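Local coordinates for GAF domain-containing protein (Thermoplasma acidophilum, PDB 4MN7) that probably reduces free methionine-R-sulfoxide to methionine, as a type II free methionine-R-sulfoxide reductase built on a GAF domain, at residues Tyr17-Asn22 against Ala42-Lys47; Pro23-Val28 against Ala114-Glu119; Gly29-Glu34 against Val51-Gly56; Asp57-Leu62 against Asp68-Tyr73; Ile92-Arg97 against Ala122-Ile127. The protein carries 1 engineered substitution. All coordinates share one frame; numbering follows the deposited sequence.

Contact 1: Tyr17-Asn22 against Ala42-Lys47; sequences YLKEKN and AFVGEK
Lys19, near the end of helix 2-21, lays the carbon chain of its side chain against Val44 of strand 37-44, and more loosely against Gly45. Just before them in the strand, Phe43 O takes a hydrogen bond from Gln12 NE2 of the same helix. Val44 supplies the touching surface. Its CG1 branch, anti to the backbone N (chi1 173°), comes within 3.3 Å of Lys19 CD, closer than carbons usually pack. CE of the lysine passes the same methyl, 4.0 Å from Val44 CG1, the two side chains crossing obliquely. The backbone of the valine is near as well, its O 4.1 Å from Lys19 CD. Valine suits the place because its methyls leave close to the backbone and give the lysine a compact apolar surface to lie on. This is helix-on-sheet packing of the GAF domain: helix 2-21 lies on the sheet beside helix 118-136, which Leu18 meets at Leu124 and Ile127. Gly45 follows, its N 4.5 Å from Lys19 CD; at these backbone angles (phi 128°) a CB would collide with Val44 O, and glycine, having none, suits the place. A lysine suits position 19 because its methylenes serve as apolar surface while the chain bends at its last torsion (chi4 62°) to bring NZ to Asp26 O, a hydrogen bond.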
# COMPACT_ATOMS: atom_id res chain seq x y z
N TYR A 17 -8.37 -7.37 2.46
CA TYR A 17 -8.18 -7.39 3.88
C TYR A 17 -9.34 -6.74 4.64
O TYR A 17 -9.87 -7.29 5.61
CB TYR A 17 -6.82 -6.71 4.23
CG TYR A 17 -6.53 -6.66 5.70
CD1 TYR A 17 -7.06 -5.65 6.48
CD2 TYR A 17 -5.72 -7.63 6.35
CE1 TYR A 17 -6.80 -5.56 7.83
CE2 TYR A 17 -5.47 -7.57 7.75
CZ TYR A 17 -6.02 -6.51 8.47
OH TYR A 17 -5.83 -6.26 9.83
N LEU A 18 -9.75 -5.56 4.23
CA LEU A 18 -10.84 -4.90 4.97
C LEU A 18 -12.13 -5.74 5.03
O LEU A 18 -12.84 -5.77 6.04
CB LEU A 18 -11.12 -3.48 4.42
CG LEU A 18 -9.97 -2.53 4.79
CD1 LEU A 18 -10.03 -1.26 3.96
CD2 LEU A 18 -9.94 -2.19 6.28
N LYS A 19 -12.46 -6.37 3.92
CA LYS A 19 -13.70 -7.14 3.82
C LYS A 19 -13.58 -8.48 4.53
O LYS A 19 -14.42 -8.83 5.33
CB LYS A 19 -14.09 -7.31 2.36
CG LYS A 19 -15.46 -7.91 2.21
CD LYS A 19 -15.82 -8.12 0.76
CE LYS A 19 -16.79 -9.28 0.60
NZ LYS A 19 -18.01 -8.91 1.35
N GLU A 20 -12.50 -9.21 4.28
CA GLU A 20 -12.24 -10.48 5.02
C GLU A 20 -12.07 -10.30 6.51
O GLU A 20 -12.42 -11.17 7.26
CB GLU A 20 -10.93 -11.09 4.63
CG GLU A 20 -10.80 -11.96 3.40
CD GLU A 20 -9.33 -12.43 3.32
OE1 GLU A 20 -8.72 -12.66 4.41
OE2 GLU A 20 -8.76 -12.52 2.21
N LYS A 21 -11.44 -9.23 6.98
CA LYS A 21 -11.18 -9.19 8.43
C LYS A 21 -12.24 -8.58 9.25
O LYS A 21 -12.11 -8.57 10.46
CB LYS A 21 -9.85 -8.50 8.74
CG LYS A 21 -8.65 -9.20 8.14
CD LYS A 21 -8.44 -10.61 8.66
CE LYS A 21 -7.45 -11.36 7.77
NZ LYS A 21 -6.78 -12.39 8.60
N ASN A 22 -13.28 -8.06 8.63
CA ASN A 22 -14.31 -7.37 9.41
C ASN A 22 -15.63 -7.94 8.99
O ASN A 22 -16.03 -7.83 7.83
CB ASN A 22 -14.28 -5.85 9.18
CG ASN A 22 -13.01 -5.25 9.64
OD1 ASN A 22 -12.91 -4.83 10.76
ND2 ASN A 22 -12.06 -5.12 8.75
N ALA A 42 -10.69 0.59 -7.24
CA ALA A 42 -10.59 -0.75 -6.71
C ALA A 42 -11.74 -0.96 -5.77
O ALA A 42 -12.19 -0.01 -5.07
CB ALA A 42 -9.25 -0.96 -5.97
N PHE A 43 -12.22 -2.20 -5.73
CA PHE A 43 -13.23 -2.63 -4.76
C PHE A 43 -13.31 -4.14 -4.60
O PHE A 43 -12.97 -4.87 -5.50
CB PHE A 43 -14.64 -2.20 -5.20
CG PHE A 43 -15.17 -2.97 -6.37
CD1 PHE A 43 -14.67 -2.73 -7.65
CD2 PHE A 43 -16.15 -3.91 -6.19
CE1 PHE A 43 -15.12 -3.46 -8.73
CE2 PHE A 43 -16.63 -4.63 -7.26
CZ PHE A 43 -16.10 -4.42 -8.53
N VAL A 44 -13.85 -4.57 -3.47
CA VAL A 44 -14.27 -5.94 -3.30
C VAL A 44 -15.70 -5.96 -2.90
O VAL A 44 -16.14 -5.16 -2.04
CB VAL A 44 -13.40 -6.67 -2.25
CG1 VAL A 44 -13.95 -8.05 -1.96
CG2 VAL A 44 -11.99 -6.86 -2.79
N GLY A 45 -16.43 -6.89 -3.51
CA GLY A 45 -17.85 -7.12 -3.22
C GLY A 45 -18.66 -7.10 -4.51
O GLY A 45 -18.09 -7.16 -5.60
N GLU A 46 -19.96 -6.95 -4.39
CA GLU A 46 -20.90 -6.88 -5.53
C GLU A 46 -20.61 -5.65 -6.42
O GLU A 46 -20.14 -4.60 -5.94
CB GLU A 46 -22.28 -6.74 -4.90
CG GLU A 46 -23.53 -7.12 -5.66
CD GLU A 46 -24.76 -6.59 -4.91
OE1 GLU A 46 -24.65 -6.31 -3.68
OE2 GLU A 46 -25.83 -6.40 -5.53
N LYS A 47 -20.95 -5.76 -7.70
CA LYS A 47 -20.79 -4.68 -8.66
C LYS A 47 -21.61 -3.49 -8.34
O LYS A 47 -22.79 -3.62 -8.01
CB LYS A 47 -21.21 -5.11 -10.05
CG LYS A 47 -20.04 -5.35 -10.96
CD LYS A 47 -20.43 -5.07 -12.40
CE LYS A 47 -19.27 -5.26 -13.35
NZ LYS A 47 -19.78 -5.46 -14.73

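Contact 2: Pro23-Val28 against Ala114-Glu119; sequences PKYDWV and AAFSKE
Lys24 stretches over Ala115, its chain extended beyond CG, and brings CD to 3.9 Å from Ala115 CB. The carbonyl of the alanine is about as near, with Lys24 CD 3.8 Å from Ala115 O. A small residue suits position 115, since its methyl is shared: it faces the lysine methylenes and also sits over the centre of the Phe116 ring, CB 3.8 Å above the ring plane. Tyr25 follows, its CG anti to the carbonyl carbon (chi1 -69°), which lets the far end of the ring come up to Phe116. The closest approach is Tyr25 CE1 to Phe116 CE1, 3.4 Å. Phe116 offers its edge, yet the planes are inclined at 50° with centroids 5.4 Å apart, so the pair is an oblique one. The tyrosine hydroxyl is bonded to Asp120 OD1, and the other oxygen of that carboxylate accepts Ser117 N at the N-cap of helix 118-136. A leucine here, lacking the hydroxyl, would probably leave Asp120 OD1 without this mate and open a gap beside the Phe116 edge. Met1 of the second subunit also packs on this tyrosine. Asp26 and Trp27 both lie across from Asp109, the geometry of a classic beta bulge at the start of strand 27-34, where it pairs with strand 101-110 in the antiparallel GAF sheet.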
# COMPACT_ATOMS: atom_id res chain seq x y z
N PRO A 23 -16.32 -8.59 9.93
CA PRO A 23 -17.56 -9.30 9.59
C PRO A 23 -18.71 -8.42 9.10
O PRO A 23 -19.54 -8.88 8.35
CB PRO A 23 -17.94 -9.96 10.91
CG PRO A 23 -16.62 -10.07 11.66
CD PRO A 23 -15.98 -8.76 11.35
N LYS A 24 -18.77 -7.17 9.53
CA LYS A 24 -19.83 -6.26 9.11
C LYS A 24 -19.51 -5.51 7.79
O LYS A 24 -20.35 -4.78 7.28
CB LYS A 24 -20.08 -5.22 10.20
CG LYS A 24 -20.37 -5.83 11.54
CD LYS A 24 -20.90 -4.78 12.47
CE LYS A 24 -21.49 -5.43 13.70
NZ LYS A 24 -21.51 -4.43 14.79
N TYR A 25 -18.29 -5.63 7.28
CA TYR A 25 -17.89 -4.87 6.11
C TYR A 25 -18.27 -5.70 4.92
O TYR A 25 -17.65 -6.70 4.68
CB TYR A 25 -16.38 -4.59 6.08
CG TYR A 25 -15.85 -3.64 7.13
CD1 TYR A 25 -16.59 -3.27 8.26
CD2 TYR A 25 -14.58 -3.12 7.02
CE1 TYR A 25 -16.05 -2.40 9.21
CE2 TYR A 25 -14.04 -2.26 7.97
CZ TYR A 25 -14.78 -1.91 9.05
OH TYR A 25 -14.23 -1.07 9.94
N ASP A 26 -19.30 -5.28 4.16
CA ASP A 26 -19.81 -6.06 3.03
C ASP A 26 -19.38 -5.60 1.64
O ASP A 26 -19.39 -6.39 0.75
CB ASP A 26 -21.34 -6.10 3.08
CG ASP A 26 -21.82 -6.88 4.28
OD1 ASP A 26 -21.38 -8.03 4.34
OD2 ASP A 26 -22.52 -6.35 5.17
N TRP A 27 -18.95 -4.34 1.49
CA TRP A 27 -18.46 -3.79 0.25
C TRP A 27 -17.39 -2.78 0.65
O TRP A 27 -17.58 -1.96 1.52
CB TRP A 27 -19.61 -3.09 -0.54
CG TRP A 27 -19.28 -2.73 -1.98
CD1 TRP A 27 -19.39 -3.51 -3.06
CD2 TRP A 27 -18.72 -1.51 -2.43
NE1 TRP A 27 -18.96 -2.87 -4.17
CE2 TRP A 27 -18.52 -1.63 -3.80
CE3 TRP A 27 -18.36 -0.31 -1.79
CZ2 TRP A 27 -17.97 -0.61 -4.56
CZ3 TRP A 27 -17.81 0.72 -2.54
CH2 TRP A 27 -17.64 0.57 -3.92
N VAL A 28 -16.25 -2.88 0.01
CA VAL A 28 -15.17 -1.96 0.21
C VAL A 28 -14.66 -1.44 -1.11
O VAL A 28 -14.35 -2.20 -2.01
CB VAL A 28 -14.02 -2.64 0.97
CG1 VAL A 28 -12.93 -1.61 1.28
CG2 VAL A 28 -14.56 -3.24 2.27
N ALA A 114 -25.85 0.49 11.98
CA ALA A 114 -24.84 1.05 12.91
C ALA A 114 -23.58 0.15 13.02
O ALA A 114 -23.15 -0.21 14.08
CB ALA A 114 -25.46 1.23 14.28
N ALA A 115 -23.08 -0.28 11.88
CA ALA A 115 -21.95 -1.18 11.78
C ALA A 115 -20.60 -0.51 12.22
O ALA A 115 -19.67 -1.21 12.54
CB ALA A 115 -21.82 -1.61 10.33
N PHE A 116 -20.51 0.80 12.12
CA PHE A 116 -19.23 1.50 12.18
C PHE A 116 -19.15 2.35 13.44
O PHE A 116 -19.81 3.37 13.59
CB PHE A 116 -19.07 2.35 10.94
CG PHE A 116 -19.19 1.56 9.68
CD1 PHE A 116 -18.25 0.65 9.33
CD2 PHE A 116 -20.30 1.70 8.87
CE1 PHE A 116 -18.36 -0.10 8.16
CE2 PHE A 116 -20.42 0.94 7.70
CZ PHE A 116 -19.46 0.03 7.34
N SER A 117 -18.36 1.87 14.38
CA SER A 117 -18.19 2.54 15.67
C SER A 117 -17.01 3.53 15.58
O SER A 117 -16.33 3.64 14.54
CB SER A 117 -17.89 1.46 16.73
OG SER A 117 -16.69 0.74 16.41
N LYS A 118 -16.76 4.23 16.67
CA LYS A 118 -15.63 5.15 16.79
C LYS A 118 -14.31 4.45 16.58
O LYS A 118 -13.43 5.02 15.96
CB LYS A 118 -15.55 5.81 18.17
CG LYS A 118 -16.73 6.67 18.52
CD LYS A 118 -16.68 8.01 17.81
CE LYS A 118 -18.06 8.69 17.79
NZ LYS A 118 -18.07 9.72 16.71
N GLU A 119 -14.20 3.23 17.08
CA GLU A 119 -13.00 2.38 16.87
C GLU A 119 -12.75 2.22 15.35
O GLU A 119 -11.65 2.41 14.87
CB GLU A 119 -13.22 1.00 17.54
CG GLU A 119 -12.20 -0.09 17.22
CD GLU A 119 -12.57 -1.52 17.69
OE1 GLU A 119 -13.72 -1.78 18.15
OE2 GLU A 119 -11.68 -2.42 17.60

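Contact 3: Gly29-Glu34 against Val51-Gly56; sequences GFYVLE and VEINLG
On one face of the GAF sheet, Tyr31 and Leu33 of strand 27-34 reach past the intervening strand 37-44 to Ile53 and Leu55, at and just beyond the short edge strand 52-53. This face is turned away from helix 2-21, on which neighbouring Phe30 packs, and carries helix 59-66 instead; in GAF domains it is commonly the ligand-binding side. Ile53 meets the tyrosine with its terminal methyl, CD1 lying 3.7 Å from Tyr31 CE1 and 3.8 Å from Tyr31 CZ. Its CG1 branch stands anti to the carbonyl carbon (chi1 -58°) and continues extended (chi2 167°), which carries CD1 out to the ring; the two side chains cross at about a right angle. Val51 contributes backbone only: its O sits at the ring edge near the plane, 4.0 Å from Tyr31 CE1. Farther along, the branched ends of the leucines meet loosely, Leu33 CD2 to Leu55 CD2 being 4.3 Å. The tyrosine hydroxyl is hydrogen-bonded to His50 O, just before the edge strand. A phenylalanine here would probably leave the His50 carbonyl without this partner and the approach to the edge strand less firmly tied. Tyrosine thus serves two chemistries at once, its ring carbons meeting an aliphatic methyl while its polar end, where a buried hydroxyl would be costly if unmatched, is bonded to a backbone carbonyl.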
# COMPACT_ATOMS: atom_id res chain seq x y z
N GLY A 29 -14.55 -0.13 -1.20
CA GLY A 29 -14.00 0.51 -2.39
C GLY A 29 -13.17 1.74 -2.15
O GLY A 29 -13.35 2.46 -1.16
N PHE A 30 -12.25 1.98 -3.09
CA PHE A 30 -11.51 3.18 -3.16
C PHE A 30 -11.99 3.98 -4.35
O PHE A 30 -11.88 3.53 -5.55
CB PHE A 30 -10.02 2.95 -3.31
CG PHE A 30 -9.30 2.45 -2.05
CD1 PHE A 30 -9.49 1.18 -1.57
CD2 PHE A 30 -8.36 3.24 -1.40
CE1 PHE A 30 -8.79 0.72 -0.44
CE2 PHE A 30 -7.65 2.76 -0.30
CZ PHE A 30 -7.89 1.50 0.18
N TYR A 31 -12.45 5.18 -4.03
CA TYR A 31 -12.74 6.19 -5.01
C TYR A 31 -11.65 7.20 -5.00
O TYR A 31 -11.18 7.59 -3.93
CB TYR A 31 -14.05 6.90 -4.70
CG TYR A 31 -15.28 6.08 -5.00
CD1 TYR A 31 -15.86 6.09 -6.26
CD2 TYR A 31 -15.88 5.33 -4.01
CE1 TYR A 31 -16.95 5.33 -6.55
CE2 TYR A 31 -17.02 4.60 -4.27
CZ TYR A 31 -17.55 4.61 -5.56
OH TYR A 31 -18.68 3.86 -5.84
N VAL A 32 -11.26 7.65 -6.19
CA VAL A 32 -10.18 8.62 -6.28
C VAL A 32 -10.62 9.80 -7.10
O VAL A 32 -11.37 9.62 -8.05
CB VAL A 32 -8.97 8.04 -6.98
CG1 VAL A 32 -7.78 9.05 -6.94
CG2 VAL A 32 -8.60 6.69 -6.37
N LEU A 33 -10.17 11.00 -6.74
CA LEU A 33 -10.51 12.22 -7.50
C LEU A 33 -9.66 12.33 -8.73
O LEU A 33 -8.43 12.35 -8.65
CB LEU A 33 -10.33 13.49 -6.68
CG LEU A 33 -11.36 13.74 -5.58
CD1 LEU A 33 -10.85 14.78 -4.59
CD2 LEU A 33 -12.72 14.21 -6.19
N GLU A 34 -10.32 12.37 -9.90
CA GLU A 34 -9.67 12.44 -11.15
C GLU A 34 -10.42 13.51 -11.90
O GLU A 34 -11.62 13.35 -12.10
CB GLU A 34 -9.77 11.05 -11.85
CG GLU A 34 -9.04 9.97 -11.04
CD GLU A 34 -9.17 8.57 -11.56
OE1 GLU A 34 -9.53 8.49 -12.73
OE2 GLU A 34 -8.90 7.54 -10.81
N VAL A 51 -19.75 4.15 -10.50
CA VAL A 51 -18.34 4.09 -10.82
C VAL A 51 -17.73 5.48 -10.91
O VAL A 51 -16.57 5.64 -10.54
CB VAL A 51 -18.15 3.33 -12.13
CG1 VAL A 51 -16.69 3.15 -12.45
CG2 VAL A 51 -18.87 1.99 -12.04
N GLU A 52 -18.50 6.45 -11.45
CA GLU A 52 -18.10 7.88 -11.46
C GLU A 52 -19.12 8.66 -10.69
O GLU A 52 -20.32 8.48 -10.90
CB GLU A 52 -18.01 8.47 -12.86
CG GLU A 52 -17.23 7.63 -13.86
CD GLU A 52 -18.11 6.60 -14.61
OE1 GLU A 52 -19.37 6.70 -14.52
OE2 GLU A 52 -17.51 5.71 -15.29
N ILE A 53 -18.65 9.48 -9.76
CA ILE A 53 -19.55 10.28 -8.89
C ILE A 53 -19.16 11.73 -8.94
O ILE A 53 -18.07 12.11 -8.52
CB ILE A 53 -19.58 9.77 -7.45
CG1 ILE A 53 -20.02 8.27 -7.41
CG2 ILE A 53 -20.48 10.61 -6.52
CD1 ILE A 53 -19.75 7.68 -6.02
N ASN A 54 -20.05 12.53 -9.50
CA ASN A 54 -19.91 13.96 -9.51
C ASN A 54 -20.08 14.50 -8.11
O ASN A 54 -20.77 13.93 -7.32
CB ASN A 54 -20.93 14.58 -10.47
CG ASN A 54 -20.59 14.36 -11.94
OD1 ASN A 54 -19.97 15.23 -12.64
ND2 ASN A 54 -21.14 13.34 -12.46
N LEU A 55 -19.31 15.52 -7.76
CA LEU A 55 -19.40 16.17 -6.47
C LEU A 55 -20.82 16.65 -6.26
O LEU A 55 -21.36 17.45 -7.01
CB LEU A 55 -18.44 17.29 -6.39
CG LEU A 55 -16.94 16.90 -6.55
CD1 LEU A 55 -16.04 18.13 -6.47
CD2 LEU A 55 -16.56 15.90 -5.51
N GLY A 56 -21.48 16.07 -5.28
CA GLY A 56 -22.90 16.20 -5.16
C GLY A 56 -23.39 16.08 -3.75
O GLY A 56 -22.73 16.54 -2.83

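Contact 4: Asp57-Leu62 against Asp68-Tyr73; sequences DGLCSL and DIVNEY
Apolar helix-to-strand packing joins Leu59 and Leu62 of helix 59-66 to Val70 and Glu72 of strand 70-72, an outermost strand of the sheet. Val70 divides its two methyls between the leucines: with CG1 anti to the backbone N (chi1 170°), that methyl presses on Leu59 CD2 at 3.3 Å, a tight fit, while CG2 meets Leu62 CB at 3.9 Å. A beta-branched residue suits the spot because both branches leave close to the backbone. Leu59 reaches on with CD1 to Glu72 CB, also 3.9 Å. The acid lends only its aliphatic base; its chain bends at chi2 and its oxygens bond Asp74 N and Asn78 ND2. Gly58 is the N-cap of the helix, and its O accepts Leu62 N at 3.0 Å. Val70 and Glu72 point to the helix, and Asn71 between them points away. The result is a helix packed on the edge strand of the antiparallel sheet, on the face away from helices 2-21 and 118-136, as in the helix-sheet-helix layering of GAF domains.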
# COMPACT_ATOMS: atom_id res chain seq x y z
N ASP A 57 -24.54 15.45 -3.61
CA ASP A 57 -25.21 15.21 -2.31
C ASP A 57 -24.96 13.87 -1.58
O ASP A 57 -25.25 13.83 -0.39
CB ASP A 57 -26.73 15.33 -2.48
CG ASP A 57 -27.17 16.75 -2.52
OD1 ASP A 57 -26.48 17.60 -1.92
OD2 ASP A 57 -28.19 17.02 -3.16
N GLY A 58 -24.46 12.82 -2.26
CA GLY A 58 -24.24 11.52 -1.63
C GLY A 58 -23.18 11.52 -0.53
O GLY A 58 -22.43 12.50 -0.34
N LEU A 59 -23.08 10.42 0.21
CA LEU A 59 -22.05 10.31 1.24
C LEU A 59 -20.65 10.30 0.59
O LEU A 59 -19.69 10.79 1.13
CB LEU A 59 -22.21 9.03 2.00
CG LEU A 59 -23.59 8.83 2.63
CD1 LEU A 59 -23.70 7.38 3.10
CD2 LEU A 59 -23.76 9.80 3.78
N CYS A 60 -20.52 9.70 -0.57
CA CYS A 60 -19.22 9.65 -1.19
C CYS A 60 -18.71 11.10 -1.42
O CYS A 60 -17.55 11.43 -1.21
CB CYS A 60 -19.32 8.82 -2.44
SG CYS A 60 -19.46 7.03 -2.11
N SER A 61 -19.57 12.00 -1.87
CA SER A 61 -19.12 13.37 -2.12
C SER A 61 -18.84 14.07 -0.85
O SER A 61 -17.88 14.86 -0.75
CB SER A 61 -20.23 14.19 -2.81
OG SER A 61 -20.52 13.55 -3.99
N LEU A 62 -19.73 13.83 0.11
CA LEU A 62 -19.67 14.56 1.36
C LEU A 62 -18.30 14.44 2.03
O LEU A 62 -17.80 15.43 2.53
CB LEU A 62 -20.82 14.17 2.32
CG LEU A 62 -21.28 15.20 3.33
CD1 LEU A 62 -21.72 16.45 2.57
CD2 LEU A 62 -22.43 14.67 4.21
N ASP A 68 -13.81 15.01 5.82
CA ASP A 68 -13.97 14.37 7.12
C ASP A 68 -14.72 13.08 6.90
O ASP A 68 -15.34 12.90 5.84
CB ASP A 68 -14.80 15.36 7.96
CG ASP A 68 -14.57 15.25 9.42
OD1 ASP A 68 -13.69 14.50 9.83
OD2 ASP A 68 -15.34 15.89 10.18
N ILE A 69 -14.73 12.21 7.89
CA ILE A 69 -15.48 10.98 7.85
C ILE A 69 -16.95 11.26 7.79
O ILE A 69 -17.47 12.13 8.48
CB ILE A 69 -15.20 10.13 9.08
CG1 ILE A 69 -13.79 9.53 8.99
CG2 ILE A 69 -16.19 8.99 9.20
CD1 ILE A 69 -13.31 8.88 10.25
N VAL A 70 -17.65 10.48 6.98
CA VAL A 70 -19.12 10.55 6.98
C VAL A 70 -19.54 9.15 7.34
O VAL A 70 -19.17 8.17 6.65
CB VAL A 70 -19.67 10.98 5.62
CG1 VAL A 70 -21.19 10.81 5.56
CG2 VAL A 70 -19.33 12.45 5.43
N ASN A 71 -20.35 9.04 8.37
CA ASN A 71 -20.73 7.70 8.86
C ASN A 71 -22.22 7.71 9.01
O ASN A 71 -22.68 8.31 9.96
CB ASN A 71 -20.07 7.41 10.22
CG ASN A 71 -20.41 6.00 10.77
OD1 ASN A 71 -21.30 5.29 10.26
ND2 ASN A 71 -19.73 5.63 11.88
N GLU A 72 -22.94 7.04 8.09
CA GLU A 72 -24.41 6.93 8.16
C GLU A 72 -24.79 5.62 8.87
O GLU A 72 -24.57 4.54 8.35
CB GLU A 72 -25.01 6.99 6.77
CG GLU A 72 -26.48 6.68 6.75
CD GLU A 72 -27.24 7.65 7.66
OE1 GLU A 72 -27.93 7.21 8.62
OE2 GLU A 72 -27.10 8.87 7.43
N TYR A 73 -25.33 5.75 10.07
CA TYR A 73 -25.73 4.61 10.93
C TYR A 73 -26.98 3.88 10.44
O TYR A 73 -27.18 2.67 10.76
CB TYR A 73 -26.05 5.13 12.34
CG TYR A 73 -24.93 5.96 12.95
CD1 TYR A 73 -23.74 5.34 13.49
CD2 TYR A 73 -25.03 7.37 13.02
CE1 TYR A 73 -22.71 6.11 14.07
CE2 TYR A 73 -24.00 8.15 13.58
CZ TYR A 73 -22.85 7.52 14.09
OH TYR A 73 -21.86 8.31 14.63

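Contact 5: Ile92-Arg97 against Ala122-Ile127; sequences IVVPVR and AMLSSI
Val94 and Leu124 form the close-packed side of this contact, their side chains crossing at about a right angle. Val94 CG2 lies 3.7 Å from Leu124 CB, while its other methyl, CG1, placed anti to the backbone N (chi1 174°), rests 3.8 Å from Leu124 O. Ile92 adds a lighter touch through CG2, 4.1 Å from Leu124 CD1. Branched aliphatic residues suit a seam that is buried and apolar. It is where helix 118-136 lies along one face of the GAF sheet: over the two segments its axis passes 8.3 Å from that of strand 90-98, the directions differing by 31°. Toward Ser125 the packing is looser and less buried. Val94 CG1 comes no closer than 4.1 Å to Ser125 N, and the serine hydroxyl is bonded back to Glu121 O in its own helix, so a small polar residue is accommodated at this margin. Elsewhere on the helix, Met123, Ser126 and Ile127 pack on Leu3 of the second subunit.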
# COMPACT_ATOMS: atom_id res chain seq x y z
N ILE A 92 -19.91 4.08 5.59
CA ILE A 92 -18.91 5.00 6.11
C ILE A 92 -18.00 5.33 4.96
O ILE A 92 -17.70 4.49 4.11
CB ILE A 92 -18.15 4.42 7.30
CG1 ILE A 92 -17.28 5.49 7.94
CG2 ILE A 92 -17.36 3.22 6.86
CD1 ILE A 92 -16.56 5.07 9.19
N VAL A 93 -17.67 6.60 4.87
CA VAL A 93 -16.79 7.09 3.84
C VAL A 93 -15.70 7.87 4.55
O VAL A 93 -15.99 8.80 5.26
CB VAL A 93 -17.50 7.97 2.84
CG1 VAL A 93 -16.57 8.28 1.66
CG2 VAL A 93 -18.74 7.31 2.30
N VAL A 94 -14.46 7.48 4.31
CA VAL A 94 -13.33 8.02 5.04
C VAL A 94 -12.43 8.65 4.02
O VAL A 94 -12.03 7.98 3.09
CB VAL A 94 -12.58 6.85 5.64
CG1 VAL A 94 -11.31 7.34 6.28
CG2 VAL A 94 -13.47 6.12 6.63
N PRO A 95 -12.16 9.95 4.13
CA PRO A 95 -11.29 10.65 3.15
C PRO A 95 -9.87 10.17 3.16
O PRO A 95 -9.34 9.84 4.23
CB PRO A 95 -11.33 12.10 3.61
CG PRO A 95 -11.75 12.02 5.02
CD PRO A 95 -12.61 10.86 5.17
N VAL A 96 -9.26 10.10 1.98
CA VAL A 96 -7.81 9.80 1.84
C VAL A 96 -7.12 11.11 1.57
O VAL A 96 -7.44 11.76 0.63
CB VAL A 96 -7.51 8.81 0.71
CG1 VAL A 96 -5.97 8.64 0.48
CG2 VAL A 96 -8.19 7.48 1.05
N ARG A 97 -6.24 11.53 2.46
CA ARG A 97 -5.56 12.79 2.31
C ARG A 97 -4.07 12.76 1.89
O ARG A 97 -3.25 11.92 2.34
CB ARG A 97 -5.63 13.56 3.60
CG ARG A 97 -7.04 13.80 4.06
CD ARG A 97 -7.00 14.26 5.51
NE ARG A 97 -8.32 14.53 5.98
CZ ARG A 97 -8.76 14.23 7.18
NH1 ARG A 97 -7.95 13.70 8.05
NH2 ARG A 97 -10.00 14.53 7.53
N ALA A 122 -11.52 5.47 13.68
CA ALA A 122 -10.11 5.79 13.95
C ALA A 122 -9.19 4.81 13.19
O ALA A 122 -8.20 5.20 12.58
CB ALA A 122 -9.85 5.75 15.46
N MET A 123 -9.57 3.54 13.12
CA MET A 123 -8.72 2.55 12.44
C MET A 123 -8.73 2.85 10.96
O MET A 123 -7.70 2.83 10.33
CB MET A 123 -9.19 1.16 12.76
CG MET A 123 -8.35 0.03 12.19
SD MET A 123 -6.68 -0.22 12.85
CE MET A 123 -7.04 0.14 14.49
N LEU A 124 -9.91 3.14 10.40
CA LEU A 124 -9.99 3.51 8.98
C LEU A 124 -9.26 4.82 8.63
O LEU A 124 -8.66 4.91 7.55
CB LEU A 124 -11.48 3.56 8.51
CG LEU A 124 -12.12 2.15 8.48
CD1 LEU A 124 -13.62 2.20 8.31
CD2 LEU A 124 -11.52 1.31 7.38
N SER A 125 -9.28 5.84 9.50
CA SER A 125 -8.44 7.01 9.29
C SER A 125 -6.98 6.68 9.20
O SER A 125 -6.25 7.29 8.40
CB SER A 125 -8.58 8.14 10.33
OG SER A 125 -9.93 8.28 10.55
N SER A 126 -6.51 5.81 10.08
CA SER A 126 -5.13 5.37 10.02
C SER A 126 -4.86 4.65 8.71
O SER A 126 -3.84 4.86 8.06
CB SER A 126 -4.75 4.49 11.21
OG SER A 126 -4.59 5.31 12.36
N ILE A 127 -5.76 3.77 8.33
CA ILE A 127 -5.57 3.01 7.11
C ILE A 127 -5.51 3.89 5.88
O ILE A 127 -4.61 3.74 5.00
CB ILE A 127 -6.64 1.94 6.98
CG1 ILE A 127 -6.26 0.87 8.00
CG2 ILE A 127 -6.60 1.37 5.55
CD1 ILE A 127 -7.23 -0.19 8.28

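How the contacts relate
All five contacts belong to one antiparallel GAF sheet and the helices laid on it. Contacts 1, 2 and 5 meet on one face: Leu18 CD2 is 3.9 Å from Ile127 CD1, and Phe116 CD1 is 3.7 Å from Ile92 CG2. Contacts 3 and 4 gather round helix 59-66 on the other face, their centres about 12 Å apart, with Ile53 CD1 3.8 Å from Cys60 CB. Backbone pairing within the sheet joins contacts across it: Val93 N is 2.8 Å from Val70 O, linking contacts 5 and 4, and Phe30 N is 2.8 Å from Ala42 O, linking contacts 3 and 1. Contacts 2 and 3, both using strand 27-34, have centres about 20 Å apart. The second subunit reaches contacts 1, 2 and 5.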